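PDB 3NWC: chromosome partition protein Smc from Pyrococcus furiosus, which probably serves chromosome condensation and partitioning, binding single-stranded DNA, with a hinge domain that joins two copies into a homodimer. Local coordinates for residues R8-I11 against A12-Q16; F91-L94 against N95-K98; F126-G129 against D130-I133. All coordinates share one frame; numbering follows the deposited sequence. Where two conformers were deposited one is given.

Contact 1. Residues R8-I11 against A12-Q16; sequences RELI and AAEAQ
Helix 4-19 brings L10 and E14 together one turn apart, an i to i+4 pair that illustrates how a helix couples backbone bonding with side-chain contact on the same ridge. Four successive i to i+4 bonds span the two segments: A12 N to R8 O, A13 N to E9 O at 2.8 Å, E14 N to L10 O at 3.0 Å, and A15 N to I11 O. Beside the third of these, E14 CG sits 3.1 Å from L10 O. With CG beside the backbone N (chi1 -66°) and the chain extended beyond it, E14 reaches back along the helix until OE2 lies 3.5 Å from L10 CD1 and 3.7 Å from L10 CG. With an alanine in place of E14, L10 would probably lose the chain and carboxylate lying against CD1 and CG, and that flank of the leucine would be less covered. L10 also rests on A52 and E56 of helix 52-59, while E9 turns to R169 and F168. An apolar methyl meeting a carboxylate oxygen makes only van der Waals contact: the backbone bonds fix the helical turn, and the side chains add packing on its outside.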
# COMPACT_ATOMS: atom_id res chain seq x y z
N ARG A 8 -13.17 -15.64 10.04
CA ARG A 8 -12.65 -16.17 8.79
C ARG A 8 -11.93 -15.05 8.02
O ARG A 8 -10.84 -15.26 7.46
CB ARG A 8 -13.77 -16.80 7.95
CG ARG A 8 -14.35 -18.07 8.59
CD ARG A 8 -15.40 -18.72 7.73
NE ARG A 8 -15.83 -19.98 8.32
CZ ARG A 8 -15.21 -21.14 8.12
NH1 ARG A 8 -14.15 -21.19 7.33
NH2 ARG A 8 -15.65 -22.25 8.70
N GLU A 9 -12.55 -13.88 7.98
CA GLU A 9 -11.96 -12.71 7.32
C GLU A 9 -10.61 -12.37 7.90
O GLU A 9 -9.66 -12.09 7.17
CB GLU A 9 -12.89 -11.47 7.46
CG GLU A 9 -14.07 -11.46 6.50
CD GLU A 9 -13.62 -11.41 5.05
OE1 GLU A 9 -13.23 -10.32 4.59
OE2 GLU A 9 -13.66 -12.45 4.36
N LEU A 10 -10.52 -12.35 9.23
CA LEU A 10 -9.26 -12.03 9.91
C LEU A 10 -8.16 -13.04 9.60
O LEU A 10 -7.03 -12.67 9.29
CB LEU A 10 -9.47 -11.95 11.43
CG LEU A 10 -8.21 -11.67 12.27
CD1 LEU A 10 -7.61 -10.32 11.89
CD2 LEU A 10 -8.51 -11.72 13.76
N ILE A 11 -8.48 -14.32 9.70
CA ILE A 11 -7.50 -15.36 9.37
C ILE A 11 -7.01 -15.17 7.94
O ILE A 11 -5.81 -15.23 7.67
CB ILE A 11 -8.09 -16.78 9.53
CG1 ILE A 11 -8.55 -17.01 10.97
CG2 ILE A 11 -7.05 -17.83 9.13
CD1 ILE A 11 -7.43 -16.95 11.99
N ALA A 12 -7.95 -14.93 7.03
CA ALA A 12 -7.59 -14.78 5.62
C ALA A 12 -6.74 -13.54 5.41
O ALA A 12 -5.74 -13.57 4.72
CB ALA A 12 -8.82 -14.75 4.73
N ALA A 13 -7.13 -12.43 6.03
CA ALA A 13 -6.34 -11.22 5.86
C ALA A 13 -4.91 -11.41 6.34
O ALA A 13 -3.95 -10.95 5.70
CB ALA A 13 -7.02 -10.05 6.59
N GLU A 14 -4.76 -12.07 7.48
CA GLU A 14 -3.45 -12.30 8.07
C GLU A 14 -2.61 -13.21 7.18
O GLU A 14 -1.43 -12.96 6.96
CB GLU A 14 -3.60 -12.91 9.46
CG GLU A 14 -4.26 -11.94 10.45
CD GLU A 14 -4.52 -12.56 11.81
OE1 GLU A 14 -4.70 -13.80 11.91
OE2 GLU A 14 -4.56 -11.80 12.80
N ALA A 15 -3.25 -14.25 6.66
CA ALA A 15 -2.55 -15.18 5.77
C ALA A 15 -2.08 -14.49 4.49
O ALA A 15 -0.98 -14.74 4.01
CB ALA A 15 -3.47 -16.38 5.44
N GLN A 16 -2.91 -13.59 3.96
CA GLN A 16 -2.54 -12.91 2.72
C GLN A 16 -1.41 -11.94 2.95
O GLN A 16 -0.53 -11.78 2.09
CB GLN A 16 -3.75 -12.22 2.09
CG GLN A 16 -4.88 -13.21 1.82
CD GLN A 16 -5.95 -12.70 0.87
OE1 GLN A 16 -6.23 -11.52 0.81
NE2 GLN A 16 -6.54 -13.62 0.10

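Contact 2. Residues F91-L94 against N95-K98; sequences FLPL and NKIK
I97 folds back over P93 and L92. Its CB lies 3.4 Å from P93 O, and the CG2 branch lies equally close to that oxygen. The other branch leaves with CG1 anti to the backbone N (chi1 -159°), turned to F126 of helix 121-128, and the bend at chi2 (70°) brings CD1 to L92 CD2, 3.8 Å off, in a purely apolar contact. The oxygen beneath this side chain is doubly used. I97 N lies almost on the line of the P93 C=O bond, 2.8 Å from P93 O, whereas K96 N reaches P93 O at 2.9 Å from above the carbonyl plane. On the other flank N95 OD1 approaches P93 CB at 3.6 Å, its ND2 being held by E71. A water donates to I97 O at 2.6 Å and, weakly, to L94 O, bridging the two. L94 and N95 have near-helical backbone torsions, so the chain makes one helix-like turn on leaving strand 89-93. P93 and I97 pack on G161 of the second subunit, and F91 pairs with a strand of that subunit. The turn thus follows a strand, outermost in its own chain, whose sheet runs on across the dimer interface of the SMC hinge.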
# COMPACT_ATOMS: atom_id res chain seq x y z
N PHE A 91 10.78 2.07 5.60
CA PHE A 91 11.28 2.44 6.92
C PHE A 91 10.59 3.67 7.46
O PHE A 91 10.31 4.60 6.70
CB PHE A 91 12.79 2.68 6.83
CG PHE A 91 13.56 1.45 6.42
CD1 PHE A 91 13.97 0.52 7.37
CD2 PHE A 91 13.86 1.21 5.09
CE1 PHE A 91 14.67 -0.62 7.00
CE2 PHE A 91 14.56 0.08 4.70
CZ PHE A 91 14.97 -0.84 5.66
N LEU A 92 10.32 3.67 8.76
CA LEU A 92 9.68 4.79 9.45
C LEU A 92 10.65 5.42 10.46
O LEU A 92 10.83 4.90 11.56
CB LEU A 92 8.41 4.33 10.16
CG LEU A 92 7.43 3.49 9.32
CD1 LEU A 92 6.18 3.18 10.13
CD2 LEU A 92 7.05 4.24 8.05
N PRO A 93 11.30 6.53 10.07
CA PRO A 93 12.31 7.16 10.93
C PRO A 93 11.62 8.04 11.96
O PRO A 93 10.85 8.94 11.60
CB PRO A 93 13.11 8.03 9.95
CG PRO A 93 12.54 7.75 8.57
CD PRO A 93 11.15 7.26 8.80
N LEU A 94 11.87 7.75 13.23
CA LEU A 94 11.09 8.38 14.30
C LEU A 94 11.19 9.90 14.30
O LEU A 94 10.24 10.58 14.67
CB LEU A 94 11.46 7.81 15.67
CG LEU A 94 10.91 6.41 15.91
CD1 LEU A 94 11.43 5.84 17.22
CD2 LEU A 94 9.38 6.41 15.88
N ASN A 95 12.33 10.42 13.86
CA ASN A 95 12.54 11.87 13.83
C ASN A 95 11.90 12.55 12.63
O ASN A 95 11.81 13.77 12.57
CB ASN A 95 14.04 12.20 13.88
CG ASN A 95 14.81 11.63 12.70
OD1 ASN A 95 14.41 10.64 12.11
ND2 ASN A 95 15.92 12.27 12.34
N LYS A 96 11.45 11.76 11.65
CA LYS A 96 10.92 12.33 10.43
C LYS A 96 9.44 12.04 10.28
O LYS A 96 8.68 12.85 9.75
CB LYS A 96 11.66 11.77 9.21
CG LYS A 96 13.13 12.13 9.14
CD LYS A 96 13.32 13.57 8.70
CE LYS A 96 14.79 13.90 8.48
NZ LYS A 96 14.99 15.36 8.31
N ILE A 97 9.04 10.86 10.73
CA ILE A 97 7.72 10.35 10.41
C ILE A 97 6.61 11.19 11.04
O ILE A 97 6.66 11.52 12.22
CB ILE A 97 7.59 8.86 10.79
CG1 ILE A 97 6.44 8.19 10.02
CG2 ILE A 97 7.49 8.70 12.31
CD1 ILE A 97 6.70 8.02 8.51
N LYS A 98 5.62 11.56 10.25
CA LYS A 98 4.61 12.51 10.70
C LYS A 98 3.36 11.85 11.28
O LYS A 98 2.62 11.16 10.58
CB LYS A 98 4.23 13.45 9.55
CG LYS A 98 5.29 14.50 9.25
CD LYS A 98 4.90 15.38 8.07
O HOH W 1 8.23 12.97 13.63

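Contact 3. Residues F126-G129 against D130-I133; sequences FALG and DTVI
The flat carbonyl group of L128 meets T131 on one face and a water on the other side. T131 N stands 62° out of the carbonyl plane and donates to L128 O at 3.1 Å, a bond straight at the hydrogen (159°) although it misses the lone-pair directions. T131 CB lies on the same face, 3.6 Å from L128 O. Across the plane, and much less tilted from it, a water donates to L128 O at 2.7 Å and also to T131 O at 3.0 Å, bridging the two ends of the turn. The second flat group is the carboxylate of D130. Its CG is tucked between the backbone N and the carbonyl carbon (chi1 70°), which folds the group back toward the helix end. There D130 OD1 receives a short bond, 2.5 Å, from another water, while D130 OD2 has a long, weak ion pair with R159. The water at OD1 donates as well to A127 O at 3.1 Å and is hydrogen-bonded to T131 OG1 at 2.8 Å, so it joins the last helical turn to both residues that follow G129. The first torsion of T131 sets OG1 beside its own N, on the water's side, and R148 NH1 is a further partner of this hydroxyl. The bond from T131 N to L128 O closes a type I beta turn, L128 to T131, that leads from helix 121-128 toward strand 131-134. L128 itself packs on A58 and L59 of helix 52-59. The site is buried; one water serves A127 O, and another supplements the T131 N-H at L128 O. An acidic side chain close to such carbonyls would be expected to cost energy; nearby K100 and R148, with the weakly paired R159, may offset that cost.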
# COMPACT_ATOMS: atom_id res chain seq x y z
N PHE A 126 1.47 7.77 12.93
CA PHE A 126 1.55 7.91 11.47
C PHE A 126 0.65 6.87 10.80
O PHE A 126 -0.08 7.18 9.86
CB PHE A 126 2.99 7.76 10.97
CG PHE A 126 3.07 7.21 9.58
CD1 PHE A 126 2.80 8.02 8.48
CD2 PHE A 126 3.37 5.89 9.37
CE1 PHE A 126 2.85 7.51 7.21
CE2 PHE A 126 3.42 5.37 8.10
CZ PHE A 126 3.17 6.19 7.02
N ALA A 127 0.67 5.63 11.28
CA ALA A 127 -0.10 4.57 10.63
C ALA A 127 -1.60 4.61 10.97
O ALA A 127 -2.45 4.34 10.12
CB ALA A 127 0.48 3.20 10.98
N LEU A 128 -1.91 4.91 12.22
CA LEU A 128 -3.27 4.72 12.72
C LEU A 128 -3.87 5.96 13.37
O LEU A 128 -5.01 5.93 13.80
CB LEU A 128 -3.29 3.58 13.74
CG LEU A 128 -3.03 2.20 13.12
CD1 LEU A 128 -2.80 1.17 14.22
CD2 LEU A 128 -4.22 1.81 12.26
N GLY A 129 -3.09 7.04 13.42
CA GLY A 129 -3.46 8.23 14.18
C GLY A 129 -4.70 9.00 13.75
O GLY A 129 -5.30 9.71 14.56
N ASP A 130 -5.09 8.89 12.49
CA ASP A 130 -6.33 9.52 12.08
C ASP A 130 -7.39 8.51 11.66
O ASP A 130 -8.39 8.88 11.06
CB ASP A 130 -6.10 10.61 11.02
CG ASP A 130 -5.69 10.06 9.65
OD1 ASP A 130 -5.34 8.87 9.53
OD2 ASP A 130 -5.71 10.84 8.69
N THR A 131 -7.18 7.24 12.02
CA THR A 131 -8.18 6.22 11.74
C THR A 131 -9.25 6.13 12.82
O THR A 131 -8.95 6.03 14.00
CB THR A 131 -7.56 4.82 11.54
OG1 THR A 131 -6.58 4.89 10.50
CG2 THR A 131 -8.62 3.81 11.13
N VAL A 132 -10.50 6.13 12.38
CA VAL A 132 -11.63 5.91 13.25
C VAL A 132 -12.35 4.63 12.90
O VAL A 132 -12.51 4.28 11.73
CB VAL A 132 -12.60 7.13 13.16
CG1 VAL A 132 -13.80 6.93 14.04
CG2 VAL A 132 -11.85 8.41 13.52
N ILE A 133 -12.77 3.91 13.94
CA ILE A 133 -13.52 2.67 13.77
C ILE A 133 -15.00 3.00 13.87
O ILE A 133 -15.45 3.65 14.83
CB ILE A 133 -13.14 1.65 14.86
CG1 ILE A 133 -11.63 1.42 14.86
CG2 ILE A 133 -13.91 0.35 14.65
CD1 ILE A 133 -11.14 0.57 16.02
O HOH W 2 -4.49 6.69 10.41
O HOH W 3 -6.68 6.73 15.81

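How the contacts relate
Contacts 2 and 3 are neighbours, whereas contact 1 lies on the opposite side of the chain's centre from both, its centre about 28 Å from that of contact 2. The ring of F126 from contact 3 packs against both L92 and I97, F126 CG being 3.5 Å from I97 CG1, so an apolar seam joins helix 121-128 to strand 89-93 and the loop after it. Contacts 1 and 3 are separate but both lean on helix 52-59. Contact 3 is wholly buried; the others are partly buried. Their chemistry follows their place: regular helical bonding in contact 1, one doubly used carbonyl in contact 2 beside the dimer interface, and ordered waters in contact 3 where a helix yields to a strand.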